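Local coordinates for protein coclaurine N-methyltransferase (PDB 6GKV) that catalyses the transfer of a methyl group from S-adenosyl-L-methionine to the ring nitrogen of coclaurine and related tetrahydroisoquinolines in alkaloid biosynthesis, at residues D23-I28 / F326-M331; A49-L54 / A261-Y266; K204-L209 / L265-D270; E248-A253 / I320-G325. All blocks are in the same frame, centred on the assembly; numbering follows the deposited sequence.

Contact 1: residues D23-I28 / F326-M331. With F2W (6,7-dimethoxy-2-methyl-1,2,3,4-tetrahydroisoquinolin-2-ium), chain D.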
# COMPACT_ATOMS: atom_id res chain seq x y z
N ASP A 23 -36.38 -0.62 -4.27
CA ASP A 23 -36.30 0.83 -4.16
C ASP A 23 -35.19 1.23 -3.18
O ASP A 23 -34.56 2.27 -3.34
CB ASP A 23 -37.65 1.41 -3.72
CG ASP A 23 -38.71 1.41 -4.83
OD1 ASP A 23 -39.41 0.39 -5.01
OD2 ASP A 23 -38.86 2.45 -5.51
N ILE A 24 -34.96 0.39 -2.17
CA ILE A 24 -33.95 0.69 -1.15
C ILE A 24 -32.57 0.47 -1.73
O ILE A 24 -31.68 1.31 -1.57
CB ILE A 24 -34.08 -0.19 0.13
CG1 ILE A 24 -35.49 -0.13 0.74
CG2 ILE A 24 -33.02 0.22 1.18
CD1 ILE A 24 -35.63 -1.03 1.98
N LYS A 25 -32.40 -0.66 -2.41
CA LYS A 25 -31.15 -0.98 -3.11
C LYS A 25 -30.80 0.09 -4.15
O LYS A 25 -29.67 0.58 -4.19
CB LYS A 25 -31.25 -2.35 -3.79
CG LYS A 25 -31.22 -3.55 -2.81
CD LYS A 25 -31.70 -4.83 -3.51
CE LYS A 25 -31.48 -6.06 -2.65
NZ LYS A 25 -32.00 -7.30 -3.31
N GLN A 26 -31.78 0.48 -4.96
CA GLN A 26 -31.57 1.57 -5.90
C GLN A 26 -31.07 2.85 -5.23
O GLN A 26 -30.18 3.51 -5.76
CB GLN A 26 -32.86 1.86 -6.67
CG GLN A 26 -32.68 2.84 -7.80
CD GLN A 26 -33.93 3.00 -8.62
OE1 GLN A 26 -34.38 4.11 -8.90
NE2 GLN A 26 -34.52 1.87 -9.01
N LEU A 27 -31.63 3.21 -4.08
CA LEU A 27 -31.25 4.46 -3.43
C LEU A 27 -29.87 4.36 -2.79
O LEU A 27 -29.12 5.35 -2.73
CB LEU A 27 -32.28 4.87 -2.37
CG LEU A 27 -33.64 5.33 -2.89
CD1 LEU A 27 -34.63 5.55 -1.75
CD2 LEU A 27 -33.49 6.59 -3.71
N ILE A 28 -29.55 3.17 -2.28
CA ILE A 28 -28.26 2.90 -1.67
C ILE A 28 -27.18 3.03 -2.74
O ILE A 28 -26.20 3.75 -2.55
CB ILE A 28 -28.23 1.51 -1.00
CG1 ILE A 28 -29.09 1.54 0.27
CG2 ILE A 28 -26.83 1.10 -0.65
CD1 ILE A 28 -29.12 0.25 1.06
N PHE A 326 -29.39 -3.06 7.82
CA PHE A 326 -28.04 -3.51 8.13
C PHE A 326 -27.52 -4.35 6.98
O PHE A 326 -26.49 -4.08 6.38
CB PHE A 326 -28.05 -4.33 9.42
CG PHE A 326 -26.70 -4.74 9.90
CD1 PHE A 326 -25.99 -3.93 10.78
CD2 PHE A 326 -26.16 -5.96 9.52
CE1 PHE A 326 -24.74 -4.31 11.26
CE2 PHE A 326 -24.92 -6.34 9.99
CZ PHE A 326 -24.21 -5.52 10.85
N CYS A 327 -28.28 -5.40 6.71
CA CYS A 327 -27.98 -6.40 5.72
C CYS A 327 -28.08 -5.86 4.27
O CYS A 327 -27.31 -6.26 3.40
CB CYS A 327 -28.92 -7.59 5.92
SG CYS A 327 -28.77 -8.37 7.51
N LEU A 328 -29.00 -4.94 4.03
CA LEU A 328 -29.15 -4.35 2.71
C LEU A 328 -27.95 -3.45 2.42
O LEU A 328 -27.41 -3.48 1.30
CB LEU A 328 -30.44 -3.54 2.60
CG LEU A 328 -31.81 -4.24 2.62
CD1 LEU A 328 -32.85 -3.18 2.46
CD2 LEU A 328 -31.97 -5.26 1.50
N SER A 329 -27.58 -2.64 3.42
CA SER A 329 -26.35 -1.85 3.34
C SER A 329 -25.16 -2.76 3.02
O SER A 329 -24.39 -2.49 2.10
CB SER A 329 -26.09 -1.10 4.63
OG SER A 329 -27.02 -0.06 4.79
N GLY A 330 -25.03 -3.86 3.76
CA GLY A 330 -23.97 -4.82 3.51
C GLY A 330 -24.01 -5.42 2.11
O GLY A 330 -22.99 -5.48 1.43
N MET A 331 -25.19 -5.85 1.68
CA MET A 331 -25.34 -6.43 0.35
C MET A 331 -24.88 -5.51 -0.78
O MET A 331 -24.08 -5.88 -1.62
CB MET A 331 -26.79 -6.82 0.09
CG MET A 331 -27.11 -8.25 0.40
SD MET A 331 -28.84 -8.60 0.06
CE MET A 331 -28.88 -8.40 -1.70
CAM F2W D . -23.23 -4.48 6.93
OAK F2W D . -22.17 -3.52 6.69
CAB F2W D . -21.14 -3.72 7.57
CAA F2W D . -21.12 -4.74 8.52
CAF F2W D . -20.03 -4.84 9.37
CAJ F2W D . -19.90 -5.84 10.32
CAI F2W D . -18.96 -5.57 11.54
NAH F2W D . -17.65 -5.30 10.93
CAO F2W D . -16.88 -4.80 12.08
CAG F2W D . -17.98 -4.10 10.16
CAE F2W D . -18.95 -4.00 9.22
CAD F2W D . -18.99 -2.96 8.30
CAC F2W D . -20.07 -2.85 7.44
OAL F2W D . -20.21 -1.88 6.49
CAN F2W D . -19.13 -0.93 6.29

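Contact 2: residues A49-L54 / A261-Y266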
# COMPACT_ATOMS: atom_id res chain seq x y z
N ALA A 49 -1.70 11.20 -1.00
CA ALA A 49 -1.79 12.28 -0.03
C ALA A 49 -3.05 12.18 0.85
O ALA A 49 -2.96 12.47 2.04
CB ALA A 49 -1.77 13.61 -0.75
N GLU A 50 -4.20 11.78 0.29
CA GLU A 50 -5.40 11.51 1.10
C GLU A 50 -5.18 10.39 2.12
O GLU A 50 -5.64 10.47 3.25
CB GLU A 50 -6.60 11.13 0.23
CG GLU A 50 -7.24 12.30 -0.47
CD GLU A 50 -7.67 13.39 0.52
OE1 GLU A 50 -8.36 13.06 1.52
OE2 GLU A 50 -7.30 14.56 0.31
N ILE A 51 -4.47 9.35 1.72
CA ILE A 51 -4.19 8.27 2.65
C ILE A 51 -3.29 8.78 3.79
O ILE A 51 -3.39 8.32 4.91
CB ILE A 51 -3.53 7.06 1.96
CG1 ILE A 51 -4.44 6.51 0.86
CG2 ILE A 51 -3.21 5.94 2.99
CD1 ILE A 51 -5.67 5.81 1.42
N GLN A 52 -2.43 9.76 3.49
CA GLN A 52 -1.47 10.25 4.48
C GLN A 52 -2.14 11.21 5.46
O GLN A 52 -1.78 11.23 6.63
CB GLN A 52 -0.29 10.93 3.78
CG GLN A 52 0.55 9.97 2.95
CD GLN A 52 1.10 8.84 3.78
OE1 GLN A 52 1.99 9.05 4.61
NE2 GLN A 52 0.55 7.63 3.59
N ASN A 53 -3.09 12.01 4.96
CA ASN A 53 -3.86 12.91 5.78
C ASN A 53 -4.59 12.13 6.85
O ASN A 53 -4.59 12.51 8.02
CB ASN A 53 -4.85 13.69 4.93
CG ASN A 53 -4.17 14.72 4.07
OD1 ASN A 53 -2.98 14.98 4.23
ND2 ASN A 53 -4.92 15.33 3.14
N LEU A 54 -5.18 11.01 6.45
CA LEU A 54 -5.89 10.18 7.41
C LEU A 54 -4.93 9.39 8.34
O LEU A 54 -5.11 9.38 9.55
CB LEU A 54 -6.85 9.24 6.68
CG LEU A 54 -7.83 8.54 7.62
CD1 LEU A 54 -8.51 9.55 8.53
CD2 LEU A 54 -8.85 7.72 6.85
N ALA A 261 -7.39 -0.83 1.53
CA ALA A 261 -6.80 -2.16 1.64
C ALA A 261 -5.33 -2.06 2.07
O ALA A 261 -4.82 -2.97 2.72
CB ALA A 261 -6.93 -2.92 0.34
N SER A 262 -4.68 -0.94 1.74
CA SER A 262 -3.26 -0.70 2.07
C SER A 262 -2.99 -0.12 3.45
O SER A 262 -1.85 0.21 3.76
CB SER A 262 -2.66 0.27 1.06
OG SER A 262 -3.12 1.59 1.35
N PHE A 263 -4.03 0.05 4.26
CA PHE A 263 -3.99 1.04 5.34
C PHE A 263 -3.00 0.71 6.45
O PHE A 263 -2.22 1.56 6.89
CB PHE A 263 -5.40 1.25 5.95
CG PHE A 263 -5.60 2.62 6.55
CD1 PHE A 263 -5.57 3.75 5.74
CD2 PHE A 263 -5.80 2.79 7.91
CE1 PHE A 263 -5.75 5.02 6.29
CE2 PHE A 263 -5.98 4.07 8.47
CZ PHE A 263 -5.93 5.18 7.68
N PHE A 264 -3.00 -0.54 6.90
CA PHE A 264 -2.20 -0.90 8.04
C PHE A 264 -0.77 -1.19 7.64
O PHE A 264 0.09 -1.39 8.49
CB PHE A 264 -2.85 -2.07 8.75
CG PHE A 264 -4.22 -1.73 9.24
CD1 PHE A 264 -4.39 -0.76 10.22
CD2 PHE A 264 -5.34 -2.33 8.69
CE1 PHE A 264 -5.67 -0.41 10.67
CE2 PHE A 264 -6.62 -1.99 9.14
CZ PHE A 264 -6.78 -1.02 10.13
N LEU A 265 -0.51 -1.15 6.34
CA LEU A 265 0.86 -1.13 5.85
C LEU A 265 1.56 0.11 6.38
O LEU A 265 2.80 0.20 6.37
CB LEU A 265 0.89 -1.16 4.31
CG LEU A 265 0.26 -2.37 3.60
CD1 LEU A 265 0.43 -2.29 2.10
CD2 LEU A 265 0.80 -3.71 4.12
N TYR A 266 0.77 1.09 6.83
CA TYR A 266 1.32 2.38 7.25
C TYR A 266 1.43 2.46 8.75
O TYR A 266 1.76 3.51 9.30
CB TYR A 266 0.45 3.52 6.73
CG TYR A 266 0.57 3.78 5.23
CD1 TYR A 266 1.70 4.42 4.71
CD2 TYR A 266 -0.43 3.39 4.36
CE1 TYR A 266 1.84 4.66 3.36
CE2 TYR A 266 -0.31 3.63 2.97
CZ TYR A 266 0.83 4.27 2.49
OH TYR A 266 0.96 4.53 1.14

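Contact 3: residues K204-L209 / L265-D270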
# COMPACT_ATOMS: atom_id res chain seq x y z
N LYS A 204 -9.55 4.11 16.39
CA LYS A 204 -9.08 5.33 15.76
C LYS A 204 -7.56 5.31 15.65
O LYS A 204 -7.01 5.04 14.58
CB LYS A 204 -9.54 6.56 16.54
CG LYS A 204 -11.05 6.70 16.65
CD LYS A 204 -11.69 6.77 15.27
CE LYS A 204 -13.21 7.01 15.36
NZ LYS A 204 -13.87 6.65 14.07
N ASN A 205 -6.89 5.59 16.76
CA ASN A 205 -5.44 5.65 16.78
C ASN A 205 -4.78 4.26 16.72
O ASN A 205 -4.51 3.65 17.76
CB ASN A 205 -4.93 6.41 18.00
CG ASN A 205 -3.44 6.67 17.96
OD1 ASN A 205 -2.68 5.90 17.38
ND2 ASN A 205 -3.01 7.78 18.56
N TYR A 206 -4.48 3.83 15.50
CA TYR A 206 -3.98 2.49 15.21
C TYR A 206 -2.53 2.30 15.65
O TYR A 206 -2.12 1.19 16.01
CB TYR A 206 -4.09 2.21 13.72
CG TYR A 206 -5.49 2.11 13.18
CD1 TYR A 206 -6.43 1.28 13.78
CD2 TYR A 206 -5.88 2.85 12.07
CE1 TYR A 206 -7.71 1.19 13.27
CE2 TYR A 206 -7.15 2.76 11.56
CZ TYR A 206 -8.07 1.93 12.16
OH TYR A 206 -9.35 1.83 11.64
N GLU A 207 -1.76 3.37 15.63
CA GLU A 207 -0.39 3.29 16.13
C GLU A 207 -0.39 2.91 17.63
O GLU A 207 0.40 2.06 18.06
CB GLU A 207 0.36 4.62 15.90
CG GLU A 207 1.75 4.69 16.52
CD GLU A 207 2.31 6.11 16.56
OE1 GLU A 207 2.03 6.90 15.63
OE2 GLU A 207 3.02 6.46 17.52
N LEU A 208 -1.28 3.52 18.42
CA LEU A 208 -1.36 3.20 19.86
C LEU A 208 -1.94 1.81 20.09
O LEU A 208 -1.40 1.04 20.87
CB LEU A 208 -2.18 4.24 20.63
CG LEU A 208 -1.49 5.59 20.87
CD1 LEU A 208 -2.40 6.53 21.66
CD2 LEU A 208 -0.16 5.43 21.58
N LEU A 209 -3.01 1.47 19.39
CA LEU A 209 -3.60 0.14 19.48
C LEU A 209 -2.62 -0.99 19.09
O LEU A 209 -2.52 -2.00 19.80
CB LEU A 209 -4.85 0.06 18.59
CG LEU A 209 -5.61 -1.24 18.76
CD1 LEU A 209 -5.98 -1.40 20.22
CD2 LEU A 209 -6.84 -1.25 17.91
N LEU A 265 -0.51 -1.15 6.34
CA LEU A 265 0.86 -1.13 5.85
C LEU A 265 1.56 0.11 6.38
O LEU A 265 2.80 0.20 6.37
CB LEU A 265 0.89 -1.16 4.31
CG LEU A 265 0.26 -2.37 3.60
CD1 LEU A 265 0.43 -2.29 2.10
CD2 LEU A 265 0.80 -3.71 4.12
N TYR A 266 0.77 1.09 6.83
CA TYR A 266 1.32 2.38 7.25
C TYR A 266 1.43 2.46 8.75
O TYR A 266 1.76 3.51 9.30
CB TYR A 266 0.45 3.52 6.73
CG TYR A 266 0.57 3.78 5.23
CD1 TYR A 266 1.70 4.42 4.71
CD2 TYR A 266 -0.43 3.39 4.36
CE1 TYR A 266 1.84 4.66 3.36
CE2 TYR A 266 -0.31 3.63 2.97
CZ TYR A 266 0.83 4.27 2.49
OH TYR A 266 0.96 4.53 1.14
N PHE A 267 1.14 1.34 9.42
CA PHE A 267 1.18 1.27 10.87
C PHE A 267 2.05 0.08 11.29
O PHE A 267 1.57 -0.94 11.80
CB PHE A 267 -0.26 1.17 11.44
CG PHE A 267 -1.03 2.47 11.34
CD1 PHE A 267 -0.83 3.49 12.29
CD2 PHE A 267 -1.94 2.67 10.32
CE1 PHE A 267 -1.52 4.69 12.20
CE2 PHE A 267 -2.61 3.88 10.20
CZ PHE A 267 -2.42 4.89 11.15
N GLN A 268 3.35 0.22 11.04
CA GLN A 268 4.30 -0.87 11.20
C GLN A 268 5.47 -0.46 12.08
O GLN A 268 6.59 -0.96 11.89
CB GLN A 268 4.80 -1.35 9.83
CG GLN A 268 3.73 -2.05 9.04
CD GLN A 268 4.26 -2.83 7.85
OE1 GLN A 268 4.79 -3.93 8.00
NE2 GLN A 268 4.12 -2.27 6.66
N ASP A 269 5.20 0.43 13.03
CA ASP A 269 6.19 0.84 14.01
C ASP A 269 6.58 -0.27 15.00
O ASP A 269 7.68 -0.25 15.53
CB ASP A 269 5.70 2.05 14.79
CG ASP A 269 5.64 3.29 13.94
OD1 ASP A 269 6.12 3.26 12.79
OD2 ASP A 269 5.15 4.33 14.44
N ASP A 270 5.68 -1.22 15.25
CA ASP A 270 5.92 -2.23 16.29
C ASP A 270 5.51 -3.63 15.84
O ASP A 270 5.60 -4.59 16.60
CB ASP A 270 5.17 -1.89 17.58
CG ASP A 270 5.38 -0.46 18.02
OD1 ASP A 270 6.47 -0.12 18.53
OD2 ASP A 270 4.44 0.34 17.83
O HOH W 1 2.26 0.56 16.04

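Contact 4: residues E248-A253 / I320-G325. With F2W (6,7-dimethoxy-2-methyl-1,2,3,4-tetrahydroisoquinolin-2-ium), chain D.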
# COMPACT_ATOMS: atom_id res chain seq x y z
N GLU A 248 -24.95 7.21 7.87
CA GLU A 248 -25.38 6.99 9.26
C GLU A 248 -26.63 6.13 9.43
O GLU A 248 -27.09 5.93 10.54
CB GLU A 248 -25.60 8.33 9.95
CG GLU A 248 -24.32 8.96 10.43
CD GLU A 248 -24.47 10.41 10.78
OE1 GLU A 248 -25.61 10.92 10.70
OE2 GLU A 248 -23.46 11.06 11.13
N TYR A 249 -27.16 5.62 8.32
CA TYR A 249 -28.31 4.72 8.32
C TYR A 249 -28.14 3.54 9.30
O TYR A 249 -29.06 3.24 10.04
CB TYR A 249 -28.52 4.20 6.90
CG TYR A 249 -29.64 3.23 6.55
CD1 TYR A 249 -30.95 3.34 7.08
CD2 TYR A 249 -29.42 2.26 5.58
CE1 TYR A 249 -31.97 2.45 6.67
CE2 TYR A 249 -30.41 1.39 5.17
CZ TYR A 249 -31.68 1.48 5.70
OH TYR A 249 -32.62 0.57 5.24
N VAL A 250 -26.97 2.90 9.30
CA VAL A 250 -26.79 1.64 10.04
C VAL A 250 -25.94 1.79 11.32
O VAL A 250 -26.35 1.33 12.39
CB VAL A 250 -26.14 0.58 9.13
CG1 VAL A 250 -25.57 -0.55 9.95
CG2 VAL A 250 -27.15 0.06 8.15
N PHE A 251 -24.77 2.40 11.19
CA PHE A 251 -23.84 2.57 12.30
C PHE A 251 -23.95 3.98 12.88
O PHE A 251 -24.00 4.95 12.13
CB PHE A 251 -22.40 2.32 11.85
CG PHE A 251 -22.17 0.94 11.29
CD1 PHE A 251 -22.35 0.69 9.93
CD2 PHE A 251 -21.80 -0.10 12.13
CE1 PHE A 251 -22.16 -0.57 9.42
CE2 PHE A 251 -21.60 -1.37 11.61
CZ PHE A 251 -21.78 -1.61 10.26
N PRO A 252 -23.99 4.08 14.22
CA PRO A 252 -24.01 5.40 14.88
C PRO A 252 -22.83 6.30 14.46
O PRO A 252 -21.75 5.81 14.11
CB PRO A 252 -23.95 5.05 16.38
CG PRO A 252 -23.57 3.58 16.45
CD PRO A 252 -24.07 2.97 15.19
N ALA A 253 -23.05 7.61 14.49
CA ALA A 253 -22.04 8.55 14.03
C ALA A 253 -20.73 8.40 14.80
O ALA A 253 -20.72 8.16 16.01
CB ALA A 253 -22.57 9.97 14.15
N ILE A 320 -36.77 -4.38 13.48
CA ILE A 320 -36.60 -5.39 12.44
C ILE A 320 -36.14 -4.72 11.12
O ILE A 320 -35.31 -5.25 10.40
CB ILE A 320 -37.88 -6.22 12.24
CG1 ILE A 320 -37.78 -7.12 11.02
CG2 ILE A 320 -39.07 -5.32 12.03
CD1 ILE A 320 -36.82 -8.28 11.20
N ASN A 321 -36.65 -3.53 10.83
CA ASN A 321 -36.24 -2.83 9.63
C ASN A 321 -34.85 -2.22 9.79
O ASN A 321 -34.18 -1.87 8.81
CB ASN A 321 -37.26 -1.76 9.27
CG ASN A 321 -38.52 -2.35 8.70
OD1 ASN A 321 -38.46 -3.19 7.80
ND2 ASN A 321 -39.68 -1.94 9.23
N TYR A 322 -34.42 -2.10 11.05
CA TYR A 322 -33.05 -1.70 11.31
C TYR A 322 -32.15 -2.79 10.78
O TYR A 322 -31.17 -2.54 10.08
CB TYR A 322 -32.77 -1.48 12.80
CG TYR A 322 -31.27 -1.38 13.01
CD1 TYR A 322 -30.62 -0.17 12.79
CD2 TYR A 322 -30.50 -2.49 13.34
CE1 TYR A 322 -29.25 -0.06 12.92
CE2 TYR A 322 -29.11 -2.39 13.47
CZ TYR A 322 -28.50 -1.17 13.26
OH TYR A 322 -27.14 -1.02 13.39
N TRP A 323 -32.46 -4.02 11.17
CA TRP A 323 -31.61 -5.13 10.82
C TRP A 323 -31.67 -5.41 9.31
O TRP A 323 -30.67 -5.79 8.70
CB TRP A 323 -31.98 -6.35 11.67
CG TRP A 323 -31.33 -6.23 13.04
CD1 TRP A 323 -31.95 -6.00 14.24
CD2 TRP A 323 -29.92 -6.25 13.33
NE1 TRP A 323 -31.03 -5.91 15.26
CE2 TRP A 323 -29.76 -6.06 14.72
CE3 TRP A 323 -28.77 -6.43 12.55
CZ2 TRP A 323 -28.51 -6.05 15.35
CZ3 TRP A 323 -27.52 -6.42 13.16
CH2 TRP A 323 -27.40 -6.23 14.55
N ARG A 324 -32.83 -5.17 8.70
CA ARG A 324 -32.95 -5.25 7.24
C ARG A 324 -32.00 -4.28 6.56
O ARG A 324 -31.22 -4.68 5.72
CB ARG A 324 -34.38 -4.97 6.79
CG ARG A 324 -35.32 -6.13 7.02
CD ARG A 324 -36.77 -5.68 6.90
NE ARG A 324 -37.67 -6.83 6.96
CZ ARG A 324 -38.98 -6.74 7.13
NH1 ARG A 324 -39.56 -5.55 7.27
NH2 ARG A 324 -39.71 -7.85 7.17
N GLY A 325 -32.05 -3.01 6.95
CA GLY A 325 -31.10 -2.01 6.44
C GLY A 325 -29.64 -2.31 6.75
O GLY A 325 -28.74 -1.85 6.06
CAM F2W D . -23.23 -4.48 6.93
OAK F2W D . -22.17 -3.52 6.69
CAB F2W D . -21.14 -3.72 7.57
CAA F2W D . -21.12 -4.74 8.52
CAF F2W D . -20.03 -4.84 9.37
CAJ F2W D . -19.90 -5.84 10.32
CAI F2W D . -18.96 -5.57 11.54
NAH F2W D . -17.65 -5.30 10.93
CAO F2W D . -16.88 -4.80 12.08
CAG F2W D . -17.98 -4.10 10.16
CAE F2W D . -18.95 -4.00 9.22
CAD F2W D . -18.99 -2.96 8.30
CAC F2W D . -20.07 -2.85 7.44
OAL F2W D . -20.21 -1.88 6.49
CAN F2W D . -19.13 -0.93 6.29

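Contact 1: residues D23-I28 / F326-M331
Ile-24 and Leu-328 carry the apolar part of this helix-to-helix contact. Their side chains cross at about a right angle, and the CD1 methyl of Leu-328 is shared by two branches of Ile-24, lying 3.5 Å from its CD1 and 3.6 Å from its CG2. One turn on, Ile-28 reaches the other helix near its backbone: its CD1 sits 4.0 Å from Ser-329 N and close to Leu-328 O and CB. The third meeting is between partly exposed residues, where the extended chain of Lys-25 brings CE to 3.6 Å from CE of Met-331. The thioether, bent at its last torsion (chi3 66°), turns that methyl toward the lysine. No hydrogen bond links the two segments; the hydroxyl of Ser-329 is spent on Gly-325 O, one turn back in its own helix. The axes approach to 10.1 Å and cross at -52°. The bound N-methylheliamine, a product-like ligand, rests its methoxy carbon CAM against Phe-326 O, 3.3 Å away, and over one face of the Phe-326 ring. Helix 21-39 packs on one flank of helix 313-335, Ile-24 also touching Leu-14 of helix 2-16, while helix 281-297 adjoins Cys-327 and shares Leu-328.

Contact 2: residues A49-L54 / A261-Y266
Ile-51 pushes its CG2 methyl between two aromatic rings, Phe-263 and Tyr-266, and is the main bump of this contact. The methyl meets Tyr-266 CE2 at 3.7 Å and Phe-263 CD1 at 4.2 Å. With CG1 beside the backbone N (chi1 -60°), CG2 is the branch anti to that N, and it is CG2 that meets the rings. One turn further along the helix, Leu-54 fits against the outer tip of Phe-263: its CG is 3.9 Å from Phe-263 CZ, with CD2 close by, and the two side chains cross at about a right angle. The third element is polar. Gln-52, bent at chi2, lays NE2 over one face of the Tyr-266 ring, 3.2 Å above its plane and displaced toward the rim at CE1. Amide and ring planes stand 56° apart, so the amide is tilted rather than stacked. The other ends of these two residues face the second subunit: Tyr-266 OH is hydrogen-bonded to ND1 of its His-276, and Gln-52 OE1 makes a weak bond to N of the same residue. Helix 44-58 is thereby packed against the loop leading to strand 272-279, an intrasubunit contact whose Gln-52/Tyr-266 end borders the dimer interface of this CFA/CMAS-family methyltransferase.

Contact 3: residues K204-L209 / L265-D270
Glu-207 and Phe-267 bring the two backbones nearest, with CA atoms 5.8 Å apart, where the first turn of helix 206-215 passes the loop that follows a short 3-10 turn. The Phe-267 ring is pressed against the first turn of the helix. Tyr-206 CB stands 3.7 Å from the ring centroid and only 8° off its normal, a CH-pi contact over the middle of the face. The Tyr-206 ring continues across the same neighbour edge-to-face, planes at 75°, with CD2 3.9 Å from Phe-267 CE2. Glu-207 adds its backbone N, 3.5 Å from Phe-267 CD1, while its CG, anti to the backbone N (chi1 174°), starts an extended chain toward Asp-269. Asn-205 caps the helix through OD1, which accepts from Leu-208 N at 3.0 Å. A water spans the segments, donating to Glu-207 O and to Asp-270 OD2, the latter at 2.8 Å. The carboxylates of Glu-207 and Asp-269 come close, OE1 to OD2 4.2 Å, an approach that Arg-59, salt-bridged to both, probably offsets. Arg-211 pairs with Glu-207 and Asp-270, and Lys-350 of the second subunit also reaches Asp-269. An aromatic core therefore adjoins a cluster of acids and bases, and the shared arginines probably allow all three carboxylates to remain ionised so near one another.

Contact 4: residues E248-A253 / I320-G325
Tyr-249 sets its hydroxyl almost on the backbone of a helix, OH lying 3.2 Å from Gly-325 CA, an approach possible because the glycine carries no CB on the side turned to this loop. The ring comes with it, CE2 and CZ both near the same CA. CG of Tyr-249 is anti to the backbone N (chi1 180°), which starts the ring out across the gap to the helix. Val-250 packs beside it, with CG2 3.2 Å from Gly-325 O. A single hydrogen bond ties the segments directly: Tyr-322 OH donates to Val-250 O at 2.7 Å, the donor tilted 34° from the carbonyl plane. The carbonyl oxygen lies near the plane of the Tyr-322 ring, at its edge by CE1 and CZ. Within the helix, Arg-324 NH1 is bonded to Asn-321 OD1 at 2.7 Å. The loop then delivers Phe-251 to the bound N-methylheliamine. Val-250 CG1 lies over one face of the Phe-251 ring, 3.4 Å above its plane and offset toward the rim, and the ring edge meets the ligand's aromatic carbons, CZ to CAB 3.5 Å. The loop between strands 235-236 and 257-258, tied here to helix 313-335, thus forms part of the wall of the alkaloid pocket in this methyltransferase.

How the contacts relate
Contacts 1 and 4 share helix 313-335 and form one continuous patch, their centres 10 Å apart: Val-250 CG1 packs on Phe-326 CD1 at 3.5 Å, and Ser-329 OG touches both Val-250 and Tyr-249. Both reach the bound alkaloid, which also hydrogen-bonds to Glu-198. Contacts 2 and 3 form a second patch, with centres 11 Å apart, sharing Leu-265 and Tyr-266 and joined where the Tyr-206 ring meets Phe-263 and Phe-264; both touch the second subunit. Contacts 1 and 3 lie on opposite sides of the chain's centre, 32 Å between centres. The Tyr-206 side chain is about 10 Å from the alkaloid and about 11 Å from S-adenosyl-L-homocysteine.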